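Putative ABC type-2 transporter (Thermotoga maritima MSB8, PDB 3CNI) probably serves as an integral membrane component of an ABC-type transporter, of which the crystallised piece is a single calcium-binding domain. Local coordinates at residues Q11-I15 / V93-I98; A30-V35 / L101-L105; L78-L84 / E128-Y134. One frame throughout, in Å; residues are numbered along the deposited sequence.

Interaction 1. Residues Q11-I15 / V93-I98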
loop_
_atom_site.group_PDB
_atom_site.type_symbol
_atom_site.label_atom_id
_atom_site.label_comp_id
_atom_site.label_asym_id
_atom_site.label_seq_id
_atom_site.Cartn_x
_atom_site.Cartn_y
_atom_site.Cartn_z
ATOM N N GLN A 11 -0.165 15.485 -4.466
ATOM C CA GLN A 11 0.112 14.752 -5.786
ATOM C C GLN A 11 -0.983 15.089 -6.743
ATOM O O GLN A 11 -2.134 15.217 -6.369
ATOM C CB GLN A 11 0.181 13.238 -5.705
ATOM C CG GLN A 11 1.339 12.635 -4.958
ATOM C CD GLN A 11 2.684 13.010 -5.487
ATOM O OE1 GLN A 11 2.950 12.897 -6.680
ATOM N NE2 GLN A 11 3.567 13.447 -4.589
ATOM N N LYS A 12 -0.558 15.201 -7.980
ATOM C CA LYS A 12 -1.392 15.554 -9.109
ATOM C C LYS A 12 -1.749 14.225 -9.789
ATOM O O LYS A 12 -0.871 13.429 -10.137
ATOM C CB LYS A 12 -0.655 16.516 -10.060
ATOM C CG LYS A 12 -0.764 18.004 -9.678
ATOM C CD LYS A 12 0.467 18.565 -8.946
ATOM C CE LYS A 12 0.078 19.693 -7.939
ATOM N N VAL A 13 -3.054 14.007 -9.925
ATOM C CA VAL A 13 -3.615 12.814 -10.508
ATOM C C VAL A 13 -4.832 13.164 -11.399
ATOM O O VAL A 13 -5.590 14.023 -11.074
ATOM C CB VAL A 13 -4.033 11.831 -9.361
ATOM C CG1 VAL A 13 -4.705 10.601 -9.893
ATOM C CG2 VAL A 13 -2.824 11.446 -8.465
ATOM N N ALA A 14 -4.954 12.501 -12.546
ATOM C CA ALA A 14 -6.174 12.461 -13.356
ATOM C C ALA A 14 -6.973 11.242 -12.971
ATOM O O ALA A 14 -6.434 10.140 -12.903
ATOM C CB ALA A 14 -5.869 12.394 -14.825
ATOM N N ILE A 15 -8.268 11.448 -12.729
ATOM C CA ILE A 15 -9.217 10.347 -12.539
ATOM C C ILE A 15 -10.098 10.232 -13.763
ATOM O O ILE A 15 -10.719 11.165 -14.191
ATOM C CB ILE A 15 -10.062 10.533 -11.294
ATOM C CG1 ILE A 15 -9.176 10.793 -10.072
ATOM C CG2 ILE A 15 -11.017 9.293 -11.050
ATOM C CD1 ILE A 15 -9.940 11.576 -8.936
ATOM N N VAL A 93 8.587 9.413 -4.532
ATOM C CA VAL A 93 7.643 10.012 -3.579
ATOM C C VAL A 93 6.216 9.933 -4.081
ATOM O O VAL A 93 5.292 9.600 -3.316
ATOM C CB VAL A 93 8.027 11.448 -3.233
ATOM C CG1 VAL A 93 6.855 12.209 -2.562
ATOM C CG2 VAL A 93 9.303 11.416 -2.347
ATOM N N SER A 94 6.031 10.191 -5.374
ATOM C CA SER A 94 4.694 9.994 -6.011
ATOM C C SER A 94 4.225 8.576 -5.986
ATOM O O SER A 94 3.046 8.285 -5.736
ATOM C CB SER A 94 4.674 10.421 -7.486
ATOM O OG SER A 94 4.839 11.824 -7.630
ATOM N N THR A 95 5.122 7.675 -6.333
ATOM C CA THR A 95 4.784 6.254 -6.323
ATOM C C THR A 95 4.300 5.762 -4.981
ATOM O O THR A 95 3.235 5.191 -4.868
ATOM C CB THR A 95 5.973 5.405 -6.745
ATOM O OG1 THR A 95 6.302 5.745 -8.092
ATOM C CG2 THR A 95 5.589 3.976 -6.806
ATOM N N GLY A 96 5.107 5.985 -3.958
ATOM C CA GLY A 96 4.757 5.635 -2.587
ATOM C C GLY A 96 3.520 6.342 -2.081
ATOM O O GLY A 96 2.686 5.760 -1.413
ATOM N N THR A 97 3.405 7.619 -2.377
ATOM C CA THR A 97 2.238 8.417 -1.909
ATOM C C THR A 97 0.942 7.976 -2.516
ATOM O O THR A 97 -0.020 7.852 -1.826
ATOM C CB THR A 97 2.411 9.946 -2.161
ATOM O OG1 THR A 97 3.619 10.355 -1.566
ATOM C CG2 THR A 97 1.366 10.724 -1.494
ATOM N N ILE A 98 0.921 7.743 -3.813
ATOM C CA ILE A 98 -0.313 7.305 -4.525
ATOM C C ILE A 98 -0.683 5.874 -4.102
ATOM O O ILE A 98 -1.858 5.521 -3.927
ATOM C CB ILE A 98 -0.180 7.530 -6.077
ATOM C CG1 ILE A 98 -0.265 9.041 -6.330
ATOM C CG2 ILE A 98 -1.189 6.804 -6.896
ATOM C CD1 ILE A 98 0.446 9.506 -7.596
#
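Gln-11 reaches Ser-94 through two successive turns of its side chain: chi1 of -68° sets CG opposite the carbonyl carbon, and chi2 of -59° then bends the chain so that its amide lies against helix 89-107. From the helix, Ser-94 holds OG beside its own backbone N (chi1 -67°), which places the hydroxyl next to the amide oxygen. Ser-94 OG donates to Gln-11 OE1 at 2.4 Å, a distance too short to be taken literally. Ser-90 O, one turn back, is a weak, competing acceptor for the same hydroxyl.

The aliphatic part of Gln-11 passes over the next turn of the helix. Its CG lies 4.0 Å from Thr-97 CG2, the two side chains meeting at a slant. The first torsion of Thr-97 puts OG1 back toward Val-93 O and leaves CG2 on the side of Gln-11. Thr-97 OG1 bonds Val-93 O at 2.5 Å, while Thr-97 N reaches Val-93 O at 2.9 Å from the opposite face of the carbonyl plane. Deeper in, Val-13 and Ile-98 point at each other tip to tip, with Val-13 CG2 3.9 Å from Ile-98 CD1. Ile-98 CG1 also comes within 4.2 Å of Gln-11 CG, so Ile-98 touches both Gln-11 and Val-13.

Val-93 and Thr-97, which border Gln-11, also pack on Val-107 of the second subunit. The opposite face of strand 12-17 is covered by helix 44-54, through Ala-14 on Ala-47 and Val-51. Helix 89-107 on one face of the mixed sheet and helix 44-54 on the other give the layering of a three-layer alpha/beta/alpha fold.

Interaction 2. Residues A30-V35 / L101-L105; sequences ALGNMV and LIESL
Met-34 N donates to Leu-31 O at 3.0 Å, the shortest polar bond within either segment, and both residues that it links send side chains to the helix segment 101-105. No hydrogen bond crosses between the segments, so the contact rests on van der Waals packing.

Met-34, a selenomethionine, makes the most varied approach. Its chain is extended as far as selenium (chi2 179°) and then bends (chi3 -66°), so that the terminal methyl turns in over the helix backbone: Met-34 CE lies 3.5 Å from Leu-101 O, the same carbonyl that accepts the helical bond from Leu-105 N. The selenium lies against Ser-104, with Met-34 SE in contact with Ser-104 OG at 3.5 Å; that hydroxyl is weakly hydrogen-bonded to Gln-108 NE2.

Helix 22-32 and helix 89-107 thus meet side by side on one face of the central sheet. Both rest on strand 58-62, where Leu-31 and Ile-102 each touch Ile-60, while Leu-31 also reaches Ile-15 of strand 12-17.

Over that sheet the two branches of Leu-31 divide their work. CD2 of Leu-31 lies 3.9 Å from Ile-102 CD1, and CD1 of Leu-31 lies 3.9 Å from Leu-105 CD2, each pair of side chains running at a slant to the other. In Leu-105, chi1 of 170° directs the isobutyl group at helix 22-32, CD2 to Leu-31 and CD1 to Ala-30. There Ala-30 CB and Leu-105 CD1 are 3.4 Å apart, closer than usual for two carbons; the exact spacing is therefore doubtful, but it indicates close packing at that point. At the other end, Val-35 CG1 sits 3.7 Å from Leu-101 CD1 in the conformer described; Leu-101 has a second one, so this contact is less certain.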
loop_
_atom_site.group_PDB
_atom_site.type_symbol
_atom_site.label_atom_id
_atom_site.label_comp_id
_atom_site.label_asym_id
_atom_site.label_seq_id
_atom_site.Cartn_x
_atom_site.Cartn_y
_atom_site.Cartn_z
ATOM N N ALA A 30 -13.730 9.743 -3.243
ATOM C CA ALA A 30 -12.735 9.422 -2.219
ATOM C C ALA A 30 -11.287 9.762 -2.715
ATOM O O ALA A 30 -10.456 10.365 -2.007
ATOM C CB ALA A 30 -12.842 7.941 -1.834
ATOM N N LEU A 31 -10.983 9.344 -3.934
ATOM C CA LEU A 31 -9.651 9.577 -4.475
ATOM C C LEU A 31 -9.406 11.088 -4.575
ATOM O O LEU A 31 -8.345 11.591 -4.264
ATOM C CB LEU A 31 -9.483 8.913 -5.857
ATOM C CG LEU A 31 -9.283 7.417 -5.718
ATOM C CD1 LEU A 31 -9.614 6.690 -7.027
ATOM C CD2 LEU A 31 -7.851 7.135 -5.163
ATOM N N GLY A 32 -10.434 11.791 -4.988
ATOM C CA GLY A 32 -10.310 13.178 -5.433
ATOM C C GLY A 32 -10.146 14.144 -4.289
ATOM O O GLY A 32 -9.706 15.266 -4.485
ATOM N N ASN A 33 -10.512 13.683 -3.090
ATOM C CA ASN A 33 -10.436 14.476 -1.852
ATOM C C ASN A 33 -9.055 14.327 -1.320
ATOM O O ASN A 33 -8.677 15.014 -0.402
ATOM C CB ASN A 33 -11.422 14.017 -0.766
ATOM C CG ASN A 33 -12.874 14.513 -1.021
ATOM O OD1 ASN A 33 -13.828 13.777 -0.775
ATOM N ND2 ASN A 33 -13.033 15.749 -1.517
HETATM N N MSE A 34 -8.298 13.407 -1.902
HETATM C CA MSE A 34 -6.963 13.130 -1.397
HETATM C C MSE A 34 -5.838 13.502 -2.347
HETATM O O MSE A 34 -4.685 13.289 -2.029
HETATM C CB MSE A 34 -6.811 11.654 -1.107
HETATM C CG MSE A 34 -7.668 11.078 0.017
HETATM SE SE MSE A 34 -7.296 9.116 0.189
HETATM C CE MSE A 34 -7.952 8.255 -1.466
ATOM N N VAL A 35 -6.195 14.002 -3.519
ATOM C CA VAL A 35 -5.241 14.364 -4.555
ATOM C C VAL A 35 -5.504 15.771 -5.055
ATOM O O VAL A 35 -6.416 16.408 -4.611
ATOM C CB VAL A 35 -5.278 13.392 -5.755
ATOM C CG1 VAL A 35 -4.973 11.990 -5.307
ATOM C CG2 VAL A 35 -6.647 13.452 -6.551
ATOM N N LEU A 101 -2.406 6.077 -1.056
ATOM C CA LEU A 101 -3.778 6.592 -1.286
ATOM C C LEU A 101 -4.732 5.491 -1.751
ATOM O O LEU A 101 -5.881 5.486 -1.387
ATOM C CB LEU A 101 -3.785 7.785 -2.278
ATOM C CG LEU A 101 -2.937 8.995 -1.848
ATOM C CD1 LEU A 101 -2.969 10.081 -2.918
ATOM C CD2 LEU A 101 -3.370 9.537 -0.500
ATOM N N ILE A 102 -4.252 4.549 -2.548
ATOM C CA ILE A 102 -5.069 3.439 -2.995
ATOM C C ILE A 102 -5.464 2.560 -1.771
ATOM O O ILE A 102 -6.580 2.013 -1.680
ATOM C CB ILE A 102 -4.323 2.582 -4.072
ATOM C CG1 ILE A 102 -4.096 3.394 -5.359
ATOM C CG2 ILE A 102 -5.077 1.319 -4.359
ATOM C CD1 ILE A 102 -5.151 4.410 -5.582
ATOM N N GLU A 103 -4.536 2.412 -0.833
ATOM C CA GLU A 103 -4.822 1.609 0.401
ATOM C C GLU A 103 -5.923 2.301 1.111
ATOM O O GLU A 103 -6.899 1.709 1.578
ATOM C CB GLU A 103 -3.604 1.491 1.312
ATOM C CG GLU A 103 -2.529 0.619 0.768
ATOM C CD GLU A 103 -2.967 -0.825 0.613
ATOM O OE1 GLU A 103 -4.019 -1.215 1.179
ATOM O OE2 GLU A 103 -2.268 -1.575 -0.084
ATOM N N SER A 104 -5.808 3.598 1.157
ATOM C CA SER A 104 -6.786 4.364 1.972
ATOM C C SER A 104 -8.196 4.313 1.363
ATOM O O SER A 104 -9.214 4.334 2.039
ATOM C CB SER A 104 -6.245 5.802 2.143
ATOM O OG SER A 104 -7.288 6.608 2.587
ATOM N N LEU A 105 -8.252 4.190 0.059
ATOM C CA LEU A 105 -9.509 4.098 -0.670
ATOM C C LEU A 105 -10.259 2.806 -0.320
ATOM O O LEU A 105 -11.488 2.725 -0.264
ATOM C CB LEU A 105 -9.242 4.157 -2.178
ATOM C CG LEU A 105 -10.451 3.833 -3.064
ATOM C CD1 LEU A 105 -11.694 4.856 -2.861
ATOM C CD2 LEU A 105 -10.002 3.668 -4.514
#

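Interaction 3. Residues L78-L84 / E128-Y134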
loop_
_atom_site.group_PDB
_atom_site.type_symbol
_atom_site.label_atom_id
_atom_site.label_comp_id
_atom_site.label_asym_id
_atom_site.label_seq_id
_atom_site.Cartn_x
_atom_site.Cartn_y
_atom_site.Cartn_z
ATOM N N LEU A 78 -9.031 -1.755 -10.784
ATOM C CA LEU A 78 -8.611 -0.362 -10.774
ATOM C C LEU A 78 -7.246 -0.267 -11.491
ATOM O O LEU A 78 -6.309 -0.981 -11.134
ATOM C CB LEU A 78 -8.555 0.178 -9.340
ATOM C CG LEU A 78 -8.343 1.679 -9.159
ATOM C CD1 LEU A 78 -9.635 2.408 -9.100
ATOM C CD2 LEU A 78 -7.539 2.020 -7.897
ATOM N N GLU A 79 -7.147 0.583 -12.523
ATOM C CA GLU A 79 -5.862 0.749 -13.217
ATOM C C GLU A 79 -5.231 2.076 -12.909
ATOM O O GLU A 79 -5.892 3.110 -12.704
ATOM C CB GLU A 79 -6.003 0.564 -14.717
ATOM C CG GLU A 79 -7.138 -0.372 -15.158
ATOM C CD GLU A 79 -6.838 -1.195 -16.394
ATOM O OE1 GLU A 79 -5.924 -0.814 -17.184
ATOM O OE2 GLU A 79 -7.542 -2.245 -16.584
ATOM N N ILE A 80 -3.908 2.002 -12.818
ATOM C CA ILE A 80 -3.035 3.181 -12.683
ATOM C C ILE A 80 -2.102 3.171 -13.845
ATOM O O ILE A 80 -1.453 2.168 -14.090
ATOM C CB ILE A 80 -2.194 3.206 -11.351
ATOM C CG1 ILE A 80 -3.071 2.751 -10.159
ATOM C CG2 ILE A 80 -1.583 4.583 -11.133
ATOM C CD1 ILE A 80 -2.335 2.187 -8.923
ATOM N N VAL A 81 -2.099 4.271 -14.599
ATOM C CA VAL A 81 -1.089 4.531 -15.633
ATOM C C VAL A 81 -0.133 5.573 -15.084
ATOM O O VAL A 81 -0.532 6.682 -14.721
ATOM C CB VAL A 81 -1.713 5.046 -16.963
ATOM C CG1 VAL A 81 -0.692 5.043 -18.085
ATOM C CG2 VAL A 81 -2.949 4.198 -17.325
ATOM N N TRP A 82 1.123 5.188 -14.991
ATOM C CA TRP A 82 2.138 6.054 -14.428
ATOM C C TRP A 82 2.950 6.700 -15.489
ATOM O O TRP A 82 3.241 6.090 -16.475
ATOM C CB TRP A 82 3.097 5.268 -13.526
ATOM C CG TRP A 82 2.483 4.568 -12.347
ATOM C CD1 TRP A 82 2.050 3.258 -12.293
ATOM C CD2 TRP A 82 2.336 5.094 -11.031
ATOM N NE1 TRP A 82 1.629 2.971 -11.039
ATOM C CE2 TRP A 82 1.792 4.076 -10.238
ATOM C CE3 TRP A 82 2.639 6.322 -10.438
ATOM C CZ2 TRP A 82 1.521 4.254 -8.872
ATOM C CZ3 TRP A 82 2.344 6.494 -9.096
ATOM C CH2 TRP A 82 1.822 5.460 -8.328
ATOM N N TYR A 83 3.300 7.956 -15.265
ATOM C CA TYR A 83 4.096 8.743 -16.217
ATOM C C TYR A 83 5.384 9.163 -15.535
ATOM O O TYR A 83 5.472 10.229 -14.870
ATOM C CB TYR A 83 3.349 9.974 -16.715
ATOM C CG TYR A 83 2.190 9.595 -17.604
ATOM C CD1 TYR A 83 2.262 9.774 -18.984
ATOM C CD2 TYR A 83 1.040 9.005 -17.069
ATOM C CE1 TYR A 83 1.236 9.395 -19.795
ATOM C CE2 TYR A 83 -0.002 8.639 -17.888
ATOM C CZ TYR A 83 0.111 8.829 -19.246
ATOM O OH TYR A 83 -0.890 8.462 -20.096
ATOM N N LEU A 84 6.379 8.303 -15.725
ATOM C CA LEU A 84 7.699 8.551 -15.206
ATOM C C LEU A 84 8.544 9.266 -16.248
ATOM O O LEU A 84 8.630 8.863 -17.412
ATOM C CB LEU A 84 8.382 7.255 -14.770
ATOM C CG LEU A 84 7.600 6.373 -13.807
ATOM C CD1 LEU A 84 8.542 5.164 -13.462
ATOM C CD2 LEU A 84 7.097 7.151 -12.586
ATOM N N GLU A 128 -8.640 -5.151 -7.443
ATOM C CA GLU A 128 -7.579 -5.703 -8.253
ATOM C C GLU A 128 -6.853 -4.608 -9.064
ATOM O O GLU A 128 -7.300 -4.206 -10.147
ATOM C CB GLU A 128 -8.207 -6.706 -9.176
ATOM C CG GLU A 128 -7.275 -7.437 -10.021
ATOM C CD GLU A 128 -8.052 -8.452 -10.845
ATOM O OE1 GLU A 128 -8.839 -9.240 -10.206
ATOM O OE2 GLU A 128 -7.919 -8.419 -12.102
ATOM N N ILE A 129 -5.725 -4.164 -8.499
ATOM C CA ILE A 129 -4.877 -3.069 -9.034
ATOM C C ILE A 129 -3.979 -3.500 -10.195
ATOM O O ILE A 129 -3.038 -4.262 -10.027
ATOM C CB ILE A 129 -3.952 -2.443 -7.972
ATOM C CG1 ILE A 129 -4.706 -2.015 -6.690
ATOM C CG2 ILE A 129 -3.185 -1.252 -8.572
ATOM C CD1 ILE A 129 -5.989 -1.298 -6.927
ATOM N N VAL A 130 -4.313 -2.996 -11.387
ATOM C CA VAL A 130 -3.493 -3.159 -12.601
ATOM C C VAL A 130 -2.688 -1.878 -12.866
ATOM O O VAL A 130 -3.241 -0.773 -12.891
ATOM C CB VAL A 130 -4.364 -3.482 -13.833
ATOM C CG1 VAL A 130 -3.505 -3.634 -15.074
ATOM C CG2 VAL A 130 -5.211 -4.759 -13.582
ATOM N N GLN A 131 -1.375 -2.030 -13.075
ATOM C CA GLN A 131 -0.506 -0.856 -13.229
ATOM C C GLN A 131 0.217 -0.894 -14.527
ATOM O O GLN A 131 0.592 -1.938 -15.021
ATOM C CB GLN A 131 0.478 -0.761 -12.076
ATOM C CG GLN A 131 -0.122 -0.921 -10.718
ATOM C CD GLN A 131 0.847 -0.565 -9.604
ATOM O OE1 GLN A 131 1.451 0.480 -9.607
ATOM N NE2 GLN A 131 0.989 -1.442 -8.648
ATOM N N HIS A 132 0.318 0.280 -15.134
ATOM C CA HIS A 132 1.073 0.532 -16.413
ATOM C C HIS A 132 2.007 1.662 -16.216
ATOM O O HIS A 132 1.660 2.644 -15.537
ATOM C CB HIS A 132 0.138 0.885 -17.582
ATOM C CG HIS A 132 -1.069 0.016 -17.658
ATOM N ND1 HIS A 132 -1.028 -1.255 -18.168
ATOM C CD2 HIS A 132 -2.327 0.191 -17.193
ATOM C CE1 HIS A 132 -2.218 -1.815 -18.052
ATOM N NE2 HIS A 132 -3.027 -0.953 -17.473
ATOM N N THR A 133 3.189 1.533 -16.815
ATOM C CA THR A 133 4.260 2.508 -16.652
ATOM C C THR A 133 4.885 3.024 -17.926
ATOM O O THR A 133 5.467 2.282 -18.741
ATOM C CB THR A 133 5.388 1.928 -15.797
ATOM O OG1 THR A 133 4.828 1.464 -14.566
ATOM C CG2 THR A 133 6.459 2.981 -15.496
ATOM N N TYR A 134 4.768 4.339 -18.043
ATOM C CA TYR A 134 5.559 5.144 -18.968
ATOM C C TYR A 134 6.854 5.561 -18.315
ATOM O O TYR A 134 6.890 6.245 -17.288
ATOM C CB TYR A 134 4.828 6.416 -19.411
ATOM C CG TYR A 134 3.761 6.214 -20.442
ATOM C CD1 TYR A 134 4.065 6.101 -21.786
ATOM C CD2 TYR A 134 2.447 6.158 -20.072
ATOM C CE1 TYR A 134 3.069 5.935 -22.731
ATOM C CE2 TYR A 134 1.449 5.990 -20.993
ATOM C CZ TYR A 134 1.752 5.878 -22.309
ATOM O OH TYR A 134 0.710 5.711 -23.191
#
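Leu-78 to Leu-84 and Glu-128 to Tyr-134 run parallel, their axes 17° apart and 4.6 Å apart at closest approach, joined by seven backbone hydrogen bonds that alternate in direction from Leu-78 N to Leu-84 N. Trp-82 and Gln-131 extend to one face of this pair. Trp-82 NE1 donates at 2.9 Å to a lone pair of Gln-131 OE1 in the amide plane, with ring and amide turned 45° apart. One face of the indole is lined toward its rim by Ile-80 CG2. A leucine in place of Trp-82 would probably leave Gln-131 OE1 without this donor and open a gap beside Ile-80.

On the other face, His-132 NE2 donates at 2.9 Å to Glu-79 OE1, which lies near the ring plane but is met from above the carboxylate plane. Arg-77 forms a salt bridge with Glu-79 OE2, and Asn-142 N bonds His-132 ND1. Further along, Tyr-83 and Tyr-134 form an offset stack, centroids 4.6 Å apart and planes 23° apart. Tyr-83 OH is bonded to Glu-48, and Lys-52 makes a cation-pi contact with Tyr-134.

Gln-131 lies close to the calcium ligand Glu-146. Neighbouring parallel strands joined through a helix, 89-107, form a beta-alpha-beta crossover toward the 138-140 edge of the mixed sheet.

How the interactions relate
From the N terminus, strand 12-17 leads into helix 22-32, and the chain then builds further strands and helices before strand 76-84, helix 89-107 and strand 127-135 follow in turn. Interaction 1 closes a loop of 77 residues, interaction 2 one of 65 and interaction 3 one of 43. Every pair of these loops crosses and none nests, since each opens before the previous one closes and closes after it. Helix 89-107 is the shared element: interaction 1 ties it to strand 12-17, interaction 2 to helix 22-32. Against interaction 3 it packs through Ile-98 CG2, 3.6 Å from Trp-82 CH2, and through Ile-102 CG2, 3.8 Å from Ile-129 CD1.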